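Side-chain contact in uncharacterized protein (Parabacteroides merdae ATCC 43184, PDB 4OPW), which is of unknown function but is a putative adhesin, probably built as a beta-helix-like solenoid, consistent with its pectate-lyase-like clan: residues Lys10-Lys15 and Asn50-Val55. Numbering follows the deposited sequence.
Sequences KLSTKK and NLHPYV
His52, in the 3-10 segment that precedes strand 55-60, reaches across to strand 11-17 and meets both Ser12 and Lys14. Its CB faces the strand, and His52 CB lies 3.8 Å from Lys14 CE. CG, placed anti to the carbonyl carbon (chi1 -77°), sits beneath the same lysine, His52 CG being 3.6 Å from Lys14 CE. His52 ND1 is approached by Lys14 CD at 3.6 Å, CD2 by Ser12 OG, and CE1 by Lys14 CG and Ser12 O. At the tip, His52 NE2 donates to Ser12 O at 3.0 Å with an N-H...O angle of 146°. That oxygen lies in the ring plane, whereas NE2 stands well above the carbonyl plane. A weak second bond, 2.9 Å long but bent to 117°, runs from His52 NE2 to Ser12 OG. Lys14 stretches its methylenes over one face of the imidazole, CD making a CH-pi contact, and only at chi4 does the chain bend. The His52 side chain also touches Ile45 and Val47. The contact thus joins the loop leading to strand 55-60 to strand 11-17, which pairs antiparallel with strand 42-46 near the N-terminal end of the chain. Donation to Ser12 O is consistent with a proton on NE2 and helps to fix the rotation of the ring, but the charge stays undecided; Lys14 NZ, 5.5 Å from His52 ND1, would probably disfavour a second proton there.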
ATOM      1  N   LYS A  10       4.790  30.000  -1.636  1.00 23.57           N
ATOM      2  CA  LYS A  10       4.051  30.394  -0.436  1.00 23.24           C
ATOM      3  C   LYS A  10       2.897  29.416  -0.216  1.00 25.70           C
ATOM      4  O   LYS A  10       1.860  29.507  -0.868  1.00 25.33           O
ATOM      5  CB  LYS A  10       3.542  31.837  -0.528  1.00 25.82           C
ATOM      6  CG  LYS A  10       4.666  32.835  -0.738  1.00 33.79           C
ATOM      7  CD  LYS A  10       4.144  34.217  -0.915  1.00 43.44           C
ATOM      8  CE  LYS A  10       5.265  35.223  -1.038  1.00 49.41           C
ATOM      9  NZ  LYS A  10       4.735  36.609  -1.020  1.00 56.11           N
ATOM     10  N   LEU A  11       3.104  28.458   0.687  1.00 22.23           N
ATOM     11  CA  LEU A  11       2.092  27.455   0.983  1.00 21.41           C
ATOM     12  C   LEU A  11       0.888  28.061   1.682  1.00 25.76           C
ATOM     13  O   LEU A  11       1.033  28.951   2.524  1.00 24.45           O
ATOM     14  CB  LEU A  11       2.661  26.305   1.841  1.00 20.93           C
ATOM     15  CG  LEU A  11       3.808  25.458   1.269  1.00 24.01           C
ATOM     16  CD1 LEU A  11       4.264  24.433   2.313  1.00 23.37           C
ATOM     17  CD2 LEU A  11       3.378  24.716  -0.018  1.00 22.09           C
ATOM     18  N   SER A  12      -0.305  27.582   1.323  1.00 22.22           N
ATOM     19  CA  SER A  12      -1.557  27.968   1.972  1.00 21.78           C
ATOM     20  C   SER A  12      -2.438  26.734   2.074  1.00 24.38           C
ATOM     21  O   SER A  12      -2.335  25.826   1.237  1.00 20.88           O
ATOM     22  CB  SER A  12      -2.272  29.100   1.236  1.00 25.87           C
ATOM     23  OG  SER A  12      -2.927  28.665   0.051  1.00 29.72           O
ATOM     24  N   THR A  13      -3.278  26.699   3.106  1.00 21.73           N
ATOM     25  CA  THR A  13      -4.168  25.570   3.338  1.00 21.23           C
ATOM     26  C   THR A  13      -5.627  26.003   3.159  1.00 26.83           C
ATOM     27  O   THR A  13      -6.028  27.052   3.658  1.00 27.15           O
ATOM     28  CB  THR A  13      -3.895  24.985   4.720  1.00 22.68           C
ATOM     29  OG1 THR A  13      -2.519  24.618   4.815  1.00 23.63           O
ATOM     30  CG2 THR A  13      -4.754  23.782   5.025  1.00 22.59           C
ATOM     31  N   LYS A  14      -6.396  25.200   2.398  1.00 22.23           N
ATOM     32  CA  LYS A  14      -7.831  25.391   2.195  1.00 21.13           C
ATOM     33  C   LYS A  14      -8.560  24.119   2.595  1.00 24.80           C
ATOM     34  O   LYS A  14      -8.155  23.019   2.205  1.00 21.87           O
ATOM     35  CB  LYS A  14      -8.160  25.776   0.756  1.00 23.44           C
ATOM     36  CG  LYS A  14      -7.663  27.170   0.363  1.00 35.07           C
ATOM     37  CD  LYS A  14      -8.079  27.508  -1.069  1.00 43.50           C
ATOM     38  CE  LYS A  14      -7.467  28.790  -1.580  1.00 56.37           C
ATOM     39  NZ  LYS A  14      -8.059  29.991  -0.932  1.00 67.15           N
ATOM     40  N   LYS A  15      -9.653  24.282   3.356  1.00 23.36           N
ATOM     41  CA  LYS A  15     -10.447  23.177   3.845  1.00 23.02           C
ATOM     42  C   LYS A  15     -11.888  23.322   3.359  1.00 25.84           C
ATOM     43  O   LYS A  15     -12.521  24.368   3.545  1.00 26.45           O
ATOM     44  CB  LYS A  15     -10.383  23.111   5.377  1.00 25.71           C
ATOM     45  CG  LYS A  15     -11.111  21.903   5.968  1.00 30.54           C
ATOM     46  CD  LYS A  15     -11.000  21.908   7.478  1.00 40.83           C
ATOM     47  CE  LYS A  15     -11.342  20.569   8.077  1.00 54.11           C
ATOM     48  NZ  LYS A  15     -10.844  20.444   9.476  1.00 63.03           N
ATOM     49  N   ASN A  50      -0.887  30.058  -5.245  1.00 19.63           N
ATOM     50  CA  ASN A  50      -1.322  30.309  -6.632  1.00 18.86           C
ATOM     51  C   ASN A  50      -1.713  29.018  -7.374  1.00 20.90           C
ATOM     52  O   ASN A  50      -2.237  29.110  -8.496  1.00 19.78           O
ATOM     53  CB  ASN A  50      -0.214  31.055  -7.409  1.00 18.95           C
ATOM     54  CG  ASN A  50       1.040  30.221  -7.596  1.00 29.39           C
ATOM     55  OD1 ASN A  50       1.575  29.648  -6.641  1.00 21.51           O
ATOM     56  ND2 ASN A  50       1.484  30.065  -8.840  1.00 23.86           N
ATOM     57  N   LEU A  51      -1.508  27.831  -6.752  1.00 16.23           N
ATOM     58  CA  LEU A  51      -1.820  26.564  -7.418  1.00 15.85           C
ATOM     59  C   LEU A  51      -3.191  25.980  -7.014  1.00 19.53           C
ATOM     60  O   LEU A  51      -3.666  25.052  -7.682  1.00 16.57           O
ATOM     61  CB  LEU A  51      -0.701  25.527  -7.174  1.00 15.40           C
ATOM     62  CG  LEU A  51       0.662  25.895  -7.793  1.00 17.49           C
ATOM     63  CD1 LEU A  51       1.692  24.789  -7.510  1.00 16.58           C
ATOM     64  CD2 LEU A  51       0.548  26.111  -9.319  1.00 15.97           C
ATOM     65  N   HIS A  52      -3.846  26.541  -5.965  1.00 16.78           N
ATOM     66  CA  HIS A  52      -5.167  26.032  -5.541  1.00 18.39           C
ATOM     67  C   HIS A  52      -6.194  25.990  -6.701  1.00 21.83           C
ATOM     68  O   HIS A  52      -6.935  24.991  -6.770  1.00 22.27           O
ATOM     69  CB  HIS A  52      -5.732  26.822  -4.363  1.00 18.87           C
ATOM     70  CG  HIS A  52      -5.098  26.448  -3.060  1.00 21.38           C
ATOM     71  ND1 HIS A  52      -5.484  25.307  -2.368  1.00 22.44           N
ATOM     72  CD2 HIS A  52      -4.100  27.061  -2.381  1.00 23.15           C
ATOM     73  CE1 HIS A  52      -4.734  25.281  -1.281  1.00 21.98           C
ATOM     74  NE2 HIS A  52      -3.882  26.310  -1.246  1.00 22.66           N
ATOM     75  N   PRO A  53      -6.203  26.943  -7.677  1.00 18.60           N
ATOM     76  CA  PRO A  53      -7.194  26.840  -8.777  1.00 19.71           C
ATOM     77  C   PRO A  53      -6.993  25.614  -9.659  1.00 22.29           C
ATOM     78  O   PRO A  53      -7.923  25.228 -10.362  1.00 22.32           O
ATOM     79  CB  PRO A  53      -6.945  28.127  -9.590  1.00 22.17           C
ATOM     80  CG  PRO A  53      -6.369  29.076  -8.605  1.00 25.21           C
ATOM     81  CD  PRO A  53      -5.449  28.218  -7.782  1.00 20.46           C
ATOM     82  N   TYR A  54      -5.794  24.997  -9.624  1.00 18.22           N
ATOM     83  CA  TYR A  54      -5.463  23.833 -10.452  1.00 17.50           C
ATOM     84  C   TYR A  54      -5.598  22.524  -9.678  1.00 19.57           C
ATOM     85  O   TYR A  54      -5.412  21.469 -10.268  1.00 18.60           O
ATOM     86  CB  TYR A  54      -4.042  23.967 -11.036  1.00 19.42           C
ATOM     87  CG  TYR A  54      -3.853  25.290 -11.752  1.00 20.70           C
ATOM     88  CD1 TYR A  54      -4.497  25.550 -12.960  1.00 22.86           C
ATOM     89  CD2 TYR A  54      -3.159  26.336 -11.150  1.00 21.28           C
ATOM     90  CE1 TYR A  54      -4.405  26.801 -13.580  1.00 24.44           C
ATOM     91  CE2 TYR A  54      -3.061  27.592 -11.763  1.00 22.62           C
ATOM     92  CZ  TYR A  54      -3.676  27.813 -12.984  1.00 29.04           C
ATOM     93  OH  TYR A  54      -3.574  29.032 -13.621  1.00 26.46           O
ATOM     94  N   VAL A  55      -5.964  22.582  -8.396  1.00 16.95           N
ATOM     95  CA  VAL A  55      -6.126  21.363  -7.590  1.00 16.58           C
ATOM     96  C   VAL A  55      -7.417  20.652  -8.020  1.00 21.97           C
ATOM     97  O   VAL A  55      -8.505  21.241  -7.998  1.00 21.86           O
ATOM     98  CB  VAL A  55      -6.057  21.648  -6.062  1.00 19.61           C
ATOM     99  CG1 VAL A  55      -6.458  20.410  -5.243  1.00 20.17           C
ATOM    100  CG2 VAL A  55      -4.653  22.105  -5.674  1.00 19.49           C
TER